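Local coordinates for cytoplasmic protein (Cryptococcus neoformans var. grubii serotype A, PDB 7LPO), which probably hydrolyses steryl beta-glucosides as a sterylglucosidase of glycoside hydrolase family 5, at residues Phe400-Ser413 and His425-Pro439. Sequence-based numbering, arbitrary orientation.
Sequences FVDDFWALHWLAYS and HFIQAPVLRQPPKLP
Pro430 over a face of Trp405 and Leu438 over a face of Trp409 show how indoles can dock a helix on a strand and the loop that leaves it. The two tryptophans sit one helical turn apart, and each has CG anti to its own backbone nitrogen (chi1 179° in Trp405), which sends the ring off the helix to the strand. Pro430 CD stands 3.9 Å from the centroid of the five-membered ring of Trp405, almost on its normal; CB of Trp409 backs the opposite face. At the edge of the same indole, in the ring plane, lies Pro436 CG, 3.6 Å from CZ3, and Ile427 CG2 comes to CH2 near that plane. Trp409 is met differently: Leu438 CD1 is centred over its six-membered ring, 3.8 Å from the centroid, while its edge points at the face of His425, a T-shaped pair with planes at 78°. CB of Ser413 also lies over a face of that imidazole.

In the TIM-barrel fold of family 5 enzymes, strands run parallel inside a layer of helices. Here strand 424-427 pairs in parallel with 263-267 and 447-449, and helix 400-419 precedes it in the chain, running nearly antiparallel to it on the outside. Both indole nitrogens reach backbone carbonyls through water: Trp405 NE1 gives its proton to a water that donates to Gln428 O, just past the strand, and Trp409 NE1 is linked likewise to Phe426 O within it.

Toward the start of the helix the prolines take over. Val401 divides its branches, CG1 against Pro436 CD at 3.6 Å and CG2 against Pro430 CG. Phe400 brings its ring edge to the same Pro430, CE2 lying 3.5 Å from CG. Arg433, whose CB also touches Val401 CG2, carries its guanidinium to a salt bridge with Glu274.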
loop_
_atom_site.group_PDB
_atom_site.type_symbol
_atom_site.label_atom_id
_atom_site.label_comp_id
_atom_site.label_asym_id
_atom_site.label_seq_id
_atom_site.Cartn_x
_atom_site.Cartn_y
_atom_site.Cartn_z
ATOM N N PHE A 400 16.045 -12.783 -3.066
ATOM C CA PHE A 400 15.468 -12.127 -1.898
ATOM C C PHE A 400 14.087 -12.684 -1.576
ATOM O O PHE A 400 13.780 -12.971 -0.413
ATOM C CB PHE A 400 15.384 -10.616 -2.120
ATOM C CG PHE A 400 14.561 -9.900 -1.084
ATOM C CD1 PHE A 400 15.011 -9.788 0.208
ATOM C CD2 PHE A 400 13.330 -9.363 -1.403
ATOM C CE1 PHE A 400 14.263 -9.139 1.170
ATOM C CE2 PHE A 400 12.574 -8.724 -0.452
ATOM C CZ PHE A 400 13.046 -8.616 0.847
ATOM N N VAL A 401 13.247 -12.857 -2.598
ATOM C CA VAL A 401 11.854 -13.217 -2.357
ATOM C C VAL A 401 11.740 -14.657 -1.881
ATOM O O VAL A 401 10.976 -14.951 -0.953
ATOM C CB VAL A 401 11.004 -12.982 -3.619
ATOM C CG1 VAL A 401 9.612 -13.552 -3.425
ATOM C CG2 VAL A 401 10.930 -11.511 -3.941
ATOM N N ASP A 402 12.486 -15.578 -2.500
ATOM C CA ASP A 402 12.336 -16.987 -2.141
ATOM C C ASP A 402 13.111 -17.351 -0.881
ATOM O O ASP A 402 12.674 -18.218 -0.118
ATOM C CB ASP A 402 12.804 -17.910 -3.274
ATOM C CG ASP A 402 12.202 -17.561 -4.617
ATOM O OD1 ASP A 402 11.074 -17.016 -4.662
ATOM O OD2 ASP A 402 12.867 -17.842 -5.640
ATOM N N ASP A 403 14.266 -16.735 -0.655
ATOM C CA ASP A 403 15.150 -17.178 0.414
ATOM C C ASP A 403 14.952 -16.429 1.722
ATOM O O ASP A 403 15.263 -16.983 2.783
ATOM C CB ASP A 403 16.611 -17.029 -0.007
ATOM C CG ASP A 403 16.937 -17.818 -1.256
ATOM O OD1 ASP A 403 16.237 -18.822 -1.517
ATOM O OD2 ASP A 403 17.884 -17.422 -1.977
ATOM N N PHE A 404 14.465 -15.188 1.685
ATOM C CA PHE A 404 14.418 -14.377 2.894
ATOM C C PHE A 404 13.029 -13.817 3.159
ATOM O O PHE A 404 12.535 -13.900 4.287
ATOM C CB PHE A 404 15.443 -13.248 2.796
ATOM C CG PHE A 404 16.864 -13.734 2.714
ATOM C CD1 PHE A 404 17.426 -14.431 3.764
ATOM C CD2 PHE A 404 17.637 -13.494 1.590
ATOM C CE1 PHE A 404 18.732 -14.883 3.705
ATOM C CE2 PHE A 404 18.953 -13.958 1.523
ATOM C CZ PHE A 404 19.494 -14.642 2.589
ATOM N N TRP A 405 12.379 -13.254 2.141
ATOM C CA TRP A 405 11.028 -12.752 2.359
ATOM C C TRP A 405 10.072 -13.889 2.709
ATOM O O TRP A 405 9.282 -13.787 3.654
ATOM C CB TRP A 405 10.517 -11.994 1.136
ATOM C CG TRP A 405 9.127 -11.516 1.383
ATOM C CD1 TRP A 405 8.749 -10.387 2.057
ATOM C CD2 TRP A 405 7.923 -12.180 1.019
ATOM N NE1 TRP A 405 7.382 -10.300 2.114
ATOM C CE2 TRP A 405 6.850 -11.395 1.491
ATOM C CE3 TRP A 405 7.641 -13.367 0.341
ATOM C CZ2 TRP A 405 5.525 -11.750 1.294
ATOM C CZ3 TRP A 405 6.318 -13.715 0.139
ATOM C CH2 TRP A 405 5.279 -12.908 0.613
ATOM N N ALA A 406 10.127 -14.986 1.954
ATOM C CA ALA A 406 9.175 -16.070 2.169
ATOM C C ALA A 406 9.336 -16.666 3.560
ATOM O O ALA A 406 8.346 -17.018 4.213
ATOM C CB ALA A 406 9.350 -17.141 1.095
ATOM N N LEU A 407 10.578 -16.768 4.037
ATOM C CA LEU A 407 10.817 -17.307 5.369
ATOM C C LEU A 407 10.195 -16.416 6.437
ATOM O O LEU A 407 9.572 -16.910 7.380
ATOM C CB LEU A 407 12.318 -17.460 5.599
ATOM C CG LEU A 407 12.777 -18.120 6.898
ATOM C CD1 LEU A 407 12.090 -19.442 7.149
ATOM C CD2 LEU A 407 14.297 -18.297 6.837
ATOM N N HIS A 408 10.342 -15.096 6.301
ATOM C CA HIS A 408 9.646 -14.191 7.213
ATOM C C HIS A 408 8.138 -14.395 7.129
ATOM O O HIS A 408 7.433 -14.341 8.145
ATOM C CB HIS A 408 9.998 -12.731 6.898
ATOM C CG HIS A 408 9.005 -11.750 7.442
ATOM N ND1 HIS A 408 8.925 -11.434 8.781
ATOM C CD2 HIS A 408 8.014 -11.056 6.834
ATOM C CE1 HIS A 408 7.937 -10.577 8.971
ATOM N NE2 HIS A 408 7.377 -10.322 7.804
ATOM N N TRP A 409 7.627 -14.636 5.919
ATOM C CA TRP A 409 6.184 -14.746 5.742
ATOM C C TRP A 409 5.622 -15.990 6.415
ATOM O O TRP A 409 4.491 -15.961 6.914
ATOM C CB TRP A 409 5.819 -14.753 4.261
ATOM C CG TRP A 409 4.335 -14.914 4.071
ATOM C CD1 TRP A 409 3.399 -13.919 4.048
ATOM C CD2 TRP A 409 3.617 -16.141 3.928
ATOM N NE1 TRP A 409 2.149 -14.451 3.881
ATOM C CE2 TRP A 409 2.254 -15.814 3.811
ATOM C CE3 TRP A 409 3.995 -17.486 3.889
ATOM C CZ2 TRP A 409 1.269 -16.782 3.655
ATOM C CZ3 TRP A 409 3.012 -18.446 3.740
ATOM C CH2 TRP A 409 1.668 -18.090 3.620
ATOM N N LEU A 410 6.384 -17.086 6.443
ATOM C CA LEU A 410 5.925 -18.275 7.152
ATOM C C LEU A 410 5.723 -17.973 8.629
ATOM O O LEU A 410 4.667 -18.286 9.195
ATOM C CB LEU A 410 6.910 -19.425 6.975
ATOM C CG LEU A 410 7.168 -19.865 5.531
ATOM C CD1 LEU A 410 8.367 -20.842 5.524
ATOM C CD2 LEU A 410 5.964 -20.508 4.876
ATOM N N ALA A 411 6.729 -17.351 9.263
ATOM C CA ALA A 411 6.637 -16.980 10.674
ATOM C C ALA A 411 5.489 -16.011 10.922
ATOM O O ALA A 411 4.714 -16.176 11.874
ATOM C CB ALA A 411 7.956 -16.360 11.146
ATOM N N TYR A 412 5.377 -14.975 10.089
ATOM C CA TYR A 412 4.301 -14.001 10.258
ATOM C C TYR A 412 2.939 -14.668 10.121
ATOM O O TYR A 412 2.072 -14.523 10.989
ATOM C CB TYR A 412 4.456 -12.868 9.236
ATOM C CG TYR A 412 3.305 -11.886 9.225
ATOM C CD1 TYR A 412 3.236 -10.868 10.157
ATOM C CD2 TYR A 412 2.276 -11.984 8.285
ATOM C CE1 TYR A 412 2.192 -9.967 10.164
ATOM C CE2 TYR A 412 1.215 -11.079 8.292
ATOM C CZ TYR A 412 1.186 -10.074 9.240
ATOM O OH TYR A 412 0.159 -9.155 9.269
ATOM N N SER A 413 2.737 -15.419 9.034
ATOM C CA SER A 413 1.413 -15.965 8.747
ATOM C C SER A 413 0.981 -16.973 9.812
ATOM O O SER A 413 -0.202 -17.041 10.162
ATOM C CB SER A 413 1.399 -16.592 7.351
ATOM O OG SER A 413 2.270 -17.702 7.256
ATOM N N HIS A 425 -5.002 -14.996 4.252
ATOM C CA HIS A 425 -3.662 -14.457 4.065
ATOM C C HIS A 425 -3.639 -13.611 2.799
ATOM O O HIS A 425 -3.754 -14.137 1.682
ATOM C CB HIS A 425 -2.643 -15.584 3.976
ATOM C CG HIS A 425 -2.385 -16.263 5.278
ATOM N ND1 HIS A 425 -2.400 -15.590 6.481
ATOM C CD2 HIS A 425 -2.117 -17.557 5.570
ATOM C CE1 HIS A 425 -2.140 -16.440 7.458
ATOM N NE2 HIS A 425 -1.964 -17.640 6.932
ATOM N N PHE A 426 -3.523 -12.296 2.972
ATOM C CA PHE A 426 -3.337 -11.379 1.858
ATOM C C PHE A 426 -1.843 -11.275 1.610
ATOM O O PHE A 426 -1.107 -10.684 2.411
ATOM C CB PHE A 426 -3.975 -10.028 2.154
ATOM C CG PHE A 426 -5.486 -10.058 2.129
ATOM C CD1 PHE A 426 -6.173 -9.849 0.955
ATOM C CD2 PHE A 426 -6.208 -10.315 3.285
ATOM C CE1 PHE A 426 -7.547 -9.881 0.927
ATOM C CE2 PHE A 426 -7.596 -10.338 3.273
ATOM C CZ PHE A 426 -8.265 -10.121 2.094
ATOM N N ILE A 427 -1.397 -11.882 0.518
ATOM C CA ILE A 427 0.019 -12.095 0.254
ATOM C C ILE A 427 0.521 -10.944 -0.602
ATOM O O ILE A 427 0.165 -10.831 -1.780
ATOM C CB ILE A 427 0.261 -13.449 -0.423
ATOM C CG1 ILE A 427 -0.096 -14.579 0.553
ATOM C CG2 ILE A 427 1.701 -13.562 -0.874
ATOM C CD1 ILE A 427 -0.759 -15.745 -0.101
ATOM N N GLN A 428 1.344 -10.088 -0.012
ATOM C CA GLN A 428 1.892 -8.916 -0.686
ATOM C C GLN A 428 3.377 -9.174 -0.885
ATOM O O GLN A 428 4.191 -8.891 -0.005
ATOM C CB GLN A 428 1.668 -7.641 0.117
ATOM C CG GLN A 428 1.874 -6.370 -0.697
ATOM C CD GLN A 428 2.133 -5.160 0.182
ATOM O OE1 GLN A 428 2.966 -4.312 -0.134
ATOM N NE2 GLN A 428 1.406 -5.070 1.287
ATOM N N ALA A 429 3.720 -9.725 -2.047
ATOM C CA ALA A 429 5.113 -9.891 -2.413
ATOM C C ALA A 429 5.796 -8.529 -2.474
ATOM O O ALA A 429 5.131 -7.497 -2.594
ATOM C CB ALA A 429 5.234 -10.596 -3.762
ATOM N N PRO A 430 7.124 -8.501 -2.380
ATOM C CA PRO A 430 7.840 -7.227 -2.521
ATOM C C PRO A 430 7.513 -6.529 -3.837
ATOM O O PRO A 430 7.252 -7.158 -4.863
ATOM C CB PRO A 430 9.314 -7.640 -2.454
ATOM C CG PRO A 430 9.302 -8.914 -1.636
ATOM C CD PRO A 430 8.015 -9.611 -1.998
ATOM N N VAL A 431 7.541 -5.198 -3.786
ATOM C CA VAL A 431 7.148 -4.371 -4.917
ATOM C C VAL A 431 7.860 -4.833 -6.177
ATOM O O VAL A 431 9.066 -5.097 -6.169
ATOM C CB VAL A 431 7.458 -2.896 -4.605
ATOM C CG1 VAL A 431 7.460 -2.060 -5.864
ATOM C CG2 VAL A 431 6.451 -2.337 -3.613
ATOM N N LEU A 432 7.095 -4.935 -7.265
ATOM C CA LEU A 432 7.572 -5.230 -8.610
ATOM C C LEU A 432 8.168 -6.623 -8.750
ATOM O O LEU A 432 8.852 -6.898 -9.742
ATOM C CB LEU A 432 8.597 -4.183 -9.063
ATOM C CG LEU A 432 8.035 -2.772 -9.283
ATOM C CD1 LEU A 432 9.162 -1.796 -9.606
ATOM C CD2 LEU A 432 6.974 -2.762 -10.383
ATOM N N ARG A 433 7.935 -7.509 -7.790
ATOM C CA ARG A 433 8.397 -8.886 -7.866
ATOM C C ARG A 433 7.193 -9.820 -7.922
ATOM O O ARG A 433 6.113 -9.507 -7.410
ATOM C CB ARG A 433 9.285 -9.251 -6.656
ATOM C CG ARG A 433 10.412 -8.255 -6.331
ATOM C CD ARG A 433 11.540 -8.311 -7.357
ATOM N NE ARG A 433 12.828 -7.934 -6.774
ATOM C CZ ARG A 433 13.763 -7.216 -7.400
ATOM N NH1 ARG A 433 13.570 -6.783 -8.649
ATOM N NH2 ARG A 433 14.901 -6.930 -6.775
ATOM N N GLN A 434 7.380 -10.966 -8.545
ATOM C CA GLN A 434 6.363 -11.998 -8.451
ATOM C C GLN A 434 6.426 -12.649 -7.075
ATOM O O GLN A 434 7.502 -12.741 -6.476
ATOM C CB GLN A 434 6.572 -13.064 -9.516
ATOM C CG GLN A 434 6.319 -12.614 -10.940
ATOM C CD GLN A 434 6.465 -13.773 -11.920
ATOM O OE1 GLN A 434 7.426 -14.545 -11.850
ATOM N NE2 GLN A 434 5.507 -13.907 -12.823
ATOM N N PRO A 435 5.299 -13.119 -6.551
ATOM C CA PRO A 435 5.339 -13.850 -5.286
ATOM C C PRO A 435 6.104 -15.148 -5.460
ATOM O O PRO A 435 6.248 -15.643 -6.590
ATOM C CB PRO A 435 3.857 -14.104 -4.966
ATOM C CG PRO A 435 3.191 -14.117 -6.289
ATOM C CD PRO A 435 3.947 -13.109 -7.143
ATOM N N PRO A 436 6.629 -15.717 -4.378
ATOM C CA PRO A 436 7.208 -17.058 -4.457
ATOM C C PRO A 436 6.098 -18.098 -4.437
ATOM O O PRO A 436 4.937 -17.803 -4.157
ATOM C CB PRO A 436 8.069 -17.144 -3.196
ATOM C CG PRO A 436 7.280 -16.326 -2.187
ATOM C CD PRO A 436 6.497 -15.271 -2.977
ATOM N N LYS A 437 6.472 -19.333 -4.745
ATOM C CA LYS A 437 5.577 -20.444 -4.464
ATOM C C LYS A 437 5.546 -20.657 -2.956
ATOM O O LYS A 437 6.592 -20.810 -2.321
ATOM C CB LYS A 437 6.031 -21.700 -5.197
ATOM C CG LYS A 437 5.703 -21.637 -6.691
ATOM C CD LYS A 437 6.801 -20.906 -7.459
ATOM C CE LYS A 437 8.000 -21.804 -7.522
ATOM N NZ LYS A 437 9.333 -21.175 -7.745
ATOM N N LEU A 438 4.363 -20.621 -2.387
ATOM C CA LEU A 438 4.178 -20.774 -0.958
ATOM C C LEU A 438 3.438 -22.074 -0.672
ATOM O O LEU A 438 2.545 -22.456 -1.435
ATOM C CB LEU A 438 3.393 -19.593 -0.376
ATOM C CG LEU A 438 4.112 -18.241 -0.413
ATOM C CD1 LEU A 438 3.149 -17.128 -0.001
ATOM C CD2 LEU A 438 5.349 -18.224 0.464
ATOM N N PRO A 439 3.787 -22.772 0.405
ATOM C CA PRO A 439 3.235 -24.117 0.611
ATOM C C PRO A 439 1.766 -24.083 1.005
ATOM O O PRO A 439 1.315 -23.195 1.733
ATOM C CB PRO A 439 4.101 -24.685 1.742
ATOM C CG PRO A 439 4.507 -23.455 2.543
ATOM C CD PRO A 439 4.667 -22.344 1.513
HETATM O O HOH W 1 9.143 -19.703 -5.214
HETATM O O HOH W 2 4.971 -8.511 2.633
HETATM O O HOH W 3 -0.096 -12.783 4.368
HETATM O O HOH W 4 -0.350 -19.929 7.790
#